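Local atomic coordinates of aldehyde dehydrogenase (Bartonella henselae, PDB entry 3I44), a protein that probably oxidises aldehydes to carboxylic acids with NAD(P)+ as electron acceptor. Residues A[28-32]-A[218-224]; A[163-169]-A[190-196]. The protein carries 1 engineered substitution. One frame throughout, in Å; residues are numbered along the deposited sequence.

In the fold
Contact 2 lies in the sheet of the Rossmann-like NAD(P)-binding domain of the family, and contact 1 attaches the N-terminal strand to the edge of that sheet. Contact 2 pairs strands 156-168 and 191-195 side by side in parallel. Contact 1 pairs the end of strand 23-30 antiparallel with strand 221-223 through one bridge. The two meet because strand 221-223 is also the parallel neighbour of strand 191-195. There Asn-222 O lies 2.8 Å from Leu-194 N and Val-220 O lies 3.0 Å from Met-192 N, both probable hydrogen bonds. The contact centres are about 10 Å apart. At the end of contact 2, the side chain of Pro-196 is about 11 Å from the bound sodium ion.

Contact 1 (A[28-32]-A[218-224]); sequences FYING and SGVFNLI
A short antiparallel pairing joins Tyr-29 of the N-terminal strand 23-30 to Leu-223 of strand 221-223. Tyr-29 and Leu-223 form one hydrogen-bonded pair: Tyr-29 N donates to Leu-223 O (2.9 Å), and Leu-223 N donates to Tyr-29 O (2.8 Å). Beyond this pair a side chain takes over from the backbone. Asn-31 N points almost straight at Asn-222 OD1 (3.0 Å, 174° at the hydrogen). The other branch of that amide, ND2, donates to Gly-219 O from above the carbonyl plane and also to Met-192 O, so bonds at both ends hold the amide in its rotation. Strand 221-223 is the parallel neighbour of strand 191-195 in the Rossmann-like sheet, and the N-terminal strand flanks its other side. A water accepts from Gly-32 N and Gly-219 N and donates to Phe-221 O, linking the two segments where the strands give way to turns. Apolar groups fill the flanks. Ile-224 CA sits over one face of the Phe-28 ring, 4.3 Å from its centroid, while Ile-224 CG2 touches Ile-30 CD1 (3.9 Å). The Tyr-29 ring swings away from its own N (chi1 -174°), and its edge meets Phe-221 O, 3.7 Å from Tyr-29 CD2. Its hydroxyl bonds to Asp-212, near the C-terminal end of helix 202-213.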
loop_
_atom_site.group_PDB
_atom_site.type_symbol
_atom_site.label_atom_id
_atom_site.label_comp_id
_atom_site.label_asym_id
_atom_site.label_seq_id
_atom_site.Cartn_x
_atom_site.Cartn_y
_atom_site.Cartn_z
ATOM N N PHE A 28 27.868 -14.971 4.420
ATOM C CA PHE A 28 26.898 -13.992 3.907
ATOM C C PHE A 28 27.571 -13.143 2.815
ATOM O O PHE A 28 28.784 -13.054 2.784
ATOM C CB PHE A 28 26.397 -13.086 5.032
ATOM C CG PHE A 28 25.738 -13.820 6.180
ATOM C CD1 PHE A 28 25.052 -15.000 5.983
ATOM C CD2 PHE A 28 25.786 -13.291 7.464
ATOM C CE1 PHE A 28 24.449 -15.661 7.039
ATOM C CE2 PHE A 28 25.160 -13.935 8.529
ATOM C CZ PHE A 28 24.498 -15.133 8.319
ATOM N N TYR A 29 26.788 -12.573 1.901
ATOM C CA TYR A 29 27.332 -11.727 0.836
ATOM C C TYR A 29 26.983 -10.270 1.168
ATOM O O TYR A 29 25.816 -9.823 1.051
ATOM C CB TYR A 29 26.827 -12.143 -0.548
ATOM C CG TYR A 29 27.470 -11.378 -1.694
ATOM C CD1 TYR A 29 28.757 -11.679 -2.134
ATOM C CD2 TYR A 29 26.784 -10.368 -2.343
ATOM C CE1 TYR A 29 29.357 -10.981 -3.197
ATOM C CE2 TYR A 29 27.351 -9.677 -3.399
ATOM C CZ TYR A 29 28.645 -9.972 -3.815
ATOM O OH TYR A 29 29.197 -9.259 -4.854
ATOM N N ILE A 30 27.989 -9.556 1.674
ATOM C CA ILE A 30 27.799 -8.204 2.154
ATOM C C ILE A 30 28.891 -7.308 1.555
ATOM O O ILE A 30 30.072 -7.614 1.664
ATOM C CB ILE A 30 27.822 -8.104 3.684
ATOM C CG1 ILE A 30 26.747 -9.019 4.305
ATOM C CG2 ILE A 30 27.584 -6.640 4.094
ATOM C CD1 ILE A 30 26.730 -9.109 5.880
ATOM N N ASN A 31 28.463 -6.230 0.901
ATOM C CA ASN A 31 29.358 -5.252 0.328
ATOM C C ASN A 31 30.379 -5.862 -0.632
ATOM O O ASN A 31 31.560 -5.558 -0.576
ATOM C CB ASN A 31 30.048 -4.457 1.452
ATOM C CG ASN A 31 30.409 -3.036 1.035
ATOM O OD1 ASN A 31 29.846 -2.456 0.094
ATOM N ND2 ASN A 31 31.339 -2.462 1.753
ATOM N N GLY A 32 29.905 -6.726 -1.523
ATOM C CA GLY A 32 30.742 -7.284 -2.572
ATOM C C GLY A 32 31.616 -8.467 -2.178
ATOM O O GLY A 32 32.374 -8.924 -2.997
ATOM N N SER A 218 29.594 -2.929 -5.268
ATOM C CA SER A 218 29.567 -3.328 -3.866
ATOM C C SER A 218 28.444 -2.681 -3.045
ATOM O O SER A 218 28.273 -1.462 -3.014
ATOM C CB SER A 218 30.939 -3.021 -3.242
ATOM O OG SER A 218 31.935 -3.781 -3.918
ATOM N N GLY A 219 27.662 -3.507 -2.378
ATOM C CA GLY A 219 26.634 -3.013 -1.468
ATOM C C GLY A 219 25.257 -2.842 -2.098
ATOM O O GLY A 219 24.250 -2.635 -1.374
ATOM N N VAL A 220 25.185 -2.911 -3.432
ATOM C CA VAL A 220 23.886 -2.788 -4.113
ATOM C C VAL A 220 22.986 -3.966 -3.743
ATOM O O VAL A 220 21.794 -3.791 -3.433
ATOM C CB VAL A 220 24.093 -2.673 -5.628
ATOM C CG1 VAL A 220 22.770 -2.669 -6.378
ATOM C CG2 VAL A 220 24.921 -1.383 -5.937
ATOM N N PHE A 221 23.558 -5.165 -3.770
ATOM C CA PHE A 221 22.841 -6.344 -3.399
ATOM C C PHE A 221 23.556 -7.054 -2.254
ATOM O O PHE A 221 24.740 -7.325 -2.344
ATOM C CB PHE A 221 22.693 -7.288 -4.608
ATOM C CG PHE A 221 22.150 -8.621 -4.244
ATOM C CD1 PHE A 221 20.771 -8.824 -4.140
ATOM C CD2 PHE A 221 23.018 -9.676 -3.933
ATOM C CE1 PHE A 221 20.262 -10.060 -3.758
ATOM C CE2 PHE A 221 22.533 -10.905 -3.554
ATOM C CZ PHE A 221 21.147 -11.116 -3.473
ATOM N N ASN A 222 22.807 -7.402 -1.203
ATOM C CA ASN A 222 23.382 -8.080 -0.035
ATOM C C ASN A 222 22.486 -9.238 0.384
ATOM O O ASN A 222 21.248 -9.130 0.323
ATOM C CB ASN A 222 23.551 -7.097 1.142
ATOM C CG ASN A 222 24.294 -5.861 0.752
ATOM O OD1 ASN A 222 25.523 -5.821 0.821
ATOM N ND2 ASN A 222 23.549 -4.825 0.272
ATOM N N LEU A 223 23.102 -10.350 0.783
ATOM C CA LEU A 223 22.379 -11.541 1.187
ATOM C C LEU A 223 22.838 -11.970 2.580
ATOM O O LEU A 223 24.045 -12.156 2.814
ATOM C CB LEU A 223 22.543 -12.691 0.157
ATOM C CG LEU A 223 21.802 -14.022 0.488
ATOM C CD1 LEU A 223 21.546 -14.876 -0.756
ATOM C CD2 LEU A 223 22.584 -14.863 1.504
ATOM N N ILE A 224 21.880 -12.063 3.495
ATOM C CA ILE A 224 22.107 -12.661 4.805
ATOM C C ILE A 224 21.071 -13.762 5.002
ATOM O O ILE A 224 19.915 -13.607 4.604
ATOM C CB ILE A 224 22.019 -11.637 5.978
ATOM C CG1 ILE A 224 20.634 -10.974 6.028
ATOM C CG2 ILE A 224 23.149 -10.621 5.870
ATOM C CD1 ILE A 224 20.426 -10.013 7.178
HETATM O O HOH W 1 27.189 -6.291 -2.352
#

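Contact 2 (A[163-169]-A[190-196]); sequences GVVGLIT and CTMVLKP
A chi1 of -54° puts CG2 of Val-165 between its own backbone N and carbonyl carbon, and Met-192 holds CG in the same position with chi1 62°. The two side chains lie side by side and point the same way, with Val-165 CG2 3.7 Å from Met-192 CB. The methionine then bends at chi2 and chi3. Its SD meets Leu-167 CD1 at 3.9 Å, the two side chains crossing obliquely. Leu-194 CD1 continues this face, reaching Leu-167 CB (3.9 Å) and Thr-169 OG1. The strands are the two arms of a beta-alpha-beta crossover, and its helix 174-188 covers this face through Val-182 on Leu-167 and Ala-185 on Met-192. Between the arms the bonds alternate as in a parallel sheet. Val-165 N donates to Thr-191 O (3.0 Å), Val-193 N to Val-165 O, Leu-167 N to Val-193 O and Lys-195 N to Leu-167 O (2.9 Å). A weak bond from Thr-169 N to Lys-195 O follows. On the other face Val-164 CG2 packs on Thr-191 OG1 (3.6 Å), which is hydrogen-bonded to Ala-72 O of helix 62-79. Lys-195 curls back, and NZ bonds to Pro-196 O (2.7 Å) and Gly-226 O.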
loop_
_atom_site.group_PDB
_atom_site.type_symbol
_atom_site.label_atom_id
_atom_site.label_comp_id
_atom_site.label_asym_id
_atom_site.label_seq_id
_atom_site.Cartn_x
_atom_site.Cartn_y
_atom_site.Cartn_z
ATOM N N GLY A 163 14.261 3.725 -2.132
ATOM C CA GLY A 163 15.387 3.725 -1.189
ATOM C C GLY A 163 16.014 2.358 -0.993
ATOM O O GLY A 163 16.127 1.573 -1.930
ATOM N N VAL A 164 16.439 2.082 0.247
ATOM C CA VAL A 164 17.044 0.832 0.607
ATOM C C VAL A 164 15.903 -0.072 1.013
ATOM O O VAL A 164 15.076 0.319 1.795
ATOM C CB VAL A 164 18.079 0.972 1.756
ATOM C CG1 VAL A 164 18.822 -0.333 1.939
ATOM C CG2 VAL A 164 19.096 2.098 1.493
ATOM N N VAL A 165 15.847 -1.283 0.462
ATOM C CA VAL A 165 14.705 -2.159 0.638
ATOM C C VAL A 165 15.077 -3.505 1.197
ATOM O O VAL A 165 16.195 -4.019 1.002
ATOM C CB VAL A 165 13.917 -2.299 -0.683
ATOM C CG1 VAL A 165 13.570 -0.884 -1.190
ATOM C CG2 VAL A 165 14.744 -3.053 -1.750
ATOM N N GLY A 166 14.097 -4.086 1.890
ATOM C CA GLY A 166 14.185 -5.454 2.419
ATOM C C GLY A 166 13.382 -6.438 1.603
ATOM O O GLY A 166 12.206 -6.206 1.305
ATOM N N LEU A 167 14.022 -7.543 1.242
ATOM C CA LEU A 167 13.439 -8.570 0.384
ATOM C C LEU A 167 13.453 -9.891 1.110
ATOM O O LEU A 167 14.499 -10.321 1.571
ATOM C CB LEU A 167 14.214 -8.685 -0.934
ATOM C CG LEU A 167 14.486 -7.392 -1.731
ATOM C CD1 LEU A 167 15.169 -7.680 -3.062
ATOM C CD2 LEU A 167 13.143 -6.617 -1.966
ATOM N N ILE A 168 12.296 -10.554 1.195
ATOM C CA ILE A 168 12.195 -11.825 1.923
ATOM C C ILE A 168 11.462 -12.836 1.076
ATOM O O ILE A 168 10.346 -12.568 0.613
ATOM C CB ILE A 168 11.477 -11.679 3.286
ATOM C CG1 ILE A 168 12.268 -10.765 4.211
ATOM C CG2 ILE A 168 11.228 -13.073 3.952
ATOM C CD1 ILE A 168 11.504 -10.354 5.490
ATOM N N THR A 169 12.120 -13.970 0.823
ATOM C CA THR A 169 11.605 -14.921 -0.151
ATOM C C THR A 169 11.446 -16.303 0.490
ATOM O O THR A 169 12.154 -16.628 1.431
ATOM C CB THR A 169 12.551 -15.021 -1.350
ATOM O OG1 THR A 169 13.865 -15.304 -0.887
ATOM C CG2 THR A 169 12.585 -13.715 -2.156
ATOM N N CYS A 190 17.167 1.132 -6.569
ATOM C CA CYS A 190 17.251 0.785 -5.146
ATOM C C CYS A 190 18.449 -0.091 -4.856
ATOM O O CYS A 190 18.926 -0.786 -5.739
ATOM C CB CYS A 190 16.007 0.033 -4.695
ATOM S SG CYS A 190 14.511 0.974 -4.773
ATOM N N THR A 191 18.891 -0.096 -3.603
ATOM C CA THR A 191 19.803 -1.115 -3.071
ATOM C C THR A 191 18.987 -1.966 -2.076
ATOM O O THR A 191 17.845 -1.606 -1.688
ATOM C CB THR A 191 21.029 -0.464 -2.402
ATOM O OG1 THR A 191 20.588 0.308 -1.291
ATOM C CG2 THR A 191 21.777 0.485 -3.397
ATOM N N MET A 192 19.515 -3.114 -1.680
ATOM C CA MET A 192 18.644 -4.127 -1.041
ATOM C C MET A 192 19.379 -5.104 -0.141
ATOM O O MET A 192 20.554 -5.374 -0.350
ATOM C CB MET A 192 17.881 -4.942 -2.105
ATOM C CG MET A 192 18.779 -5.733 -3.044
ATOM S SD MET A 192 18.140 -5.821 -4.754
ATOM C CE MET A 192 18.461 -4.144 -5.285
ATOM N N VAL A 193 18.648 -5.626 0.840
ATOM C CA VAL A 193 19.067 -6.781 1.613
ATOM C C VAL A 193 18.030 -7.876 1.418
ATOM O O VAL A 193 16.839 -7.688 1.702
ATOM C CB VAL A 193 19.244 -6.478 3.107
ATOM C CG1 VAL A 193 19.689 -7.770 3.876
ATOM C CG2 VAL A 193 20.277 -5.364 3.287
ATOM N N LEU A 194 18.495 -9.006 0.894
ATOM C CA LEU A 194 17.685 -10.205 0.705
ATOM C C LEU A 194 17.958 -11.204 1.838
ATOM O O LEU A 194 19.130 -11.499 2.154
ATOM C CB LEU A 194 18.009 -10.854 -0.637
ATOM C CG LEU A 194 17.429 -12.263 -0.916
ATOM C CD1 LEU A 194 15.924 -12.220 -0.991
ATOM C CD2 LEU A 194 18.030 -12.889 -2.178
ATOM N N LYS A 195 16.890 -11.680 2.464
ATOM C CA LYS A 195 16.965 -12.855 3.353
ATOM C C LYS A 195 16.178 -13.984 2.721
ATOM O O LYS A 195 14.939 -13.955 2.731
ATOM C CB LYS A 195 16.385 -12.552 4.743
ATOM C CG LYS A 195 16.566 -13.726 5.734
ATOM C CD LYS A 195 15.493 -13.784 6.809
ATOM C CE LYS A 195 14.237 -14.472 6.302
ATOM N NZ LYS A 195 14.458 -15.902 5.919
ATOM N N PRO A 196 16.879 -15.003 2.177
ATOM C CA PRO A 196 16.055 -16.055 1.582
ATOM C C PRO A 196 15.546 -17.035 2.628
ATOM O O PRO A 196 15.795 -16.839 3.820
ATOM C CB PRO A 196 17.021 -16.741 0.617
ATOM C CG PRO A 196 18.340 -16.512 1.217
ATOM C CD PRO A 196 18.289 -15.147 1.784
#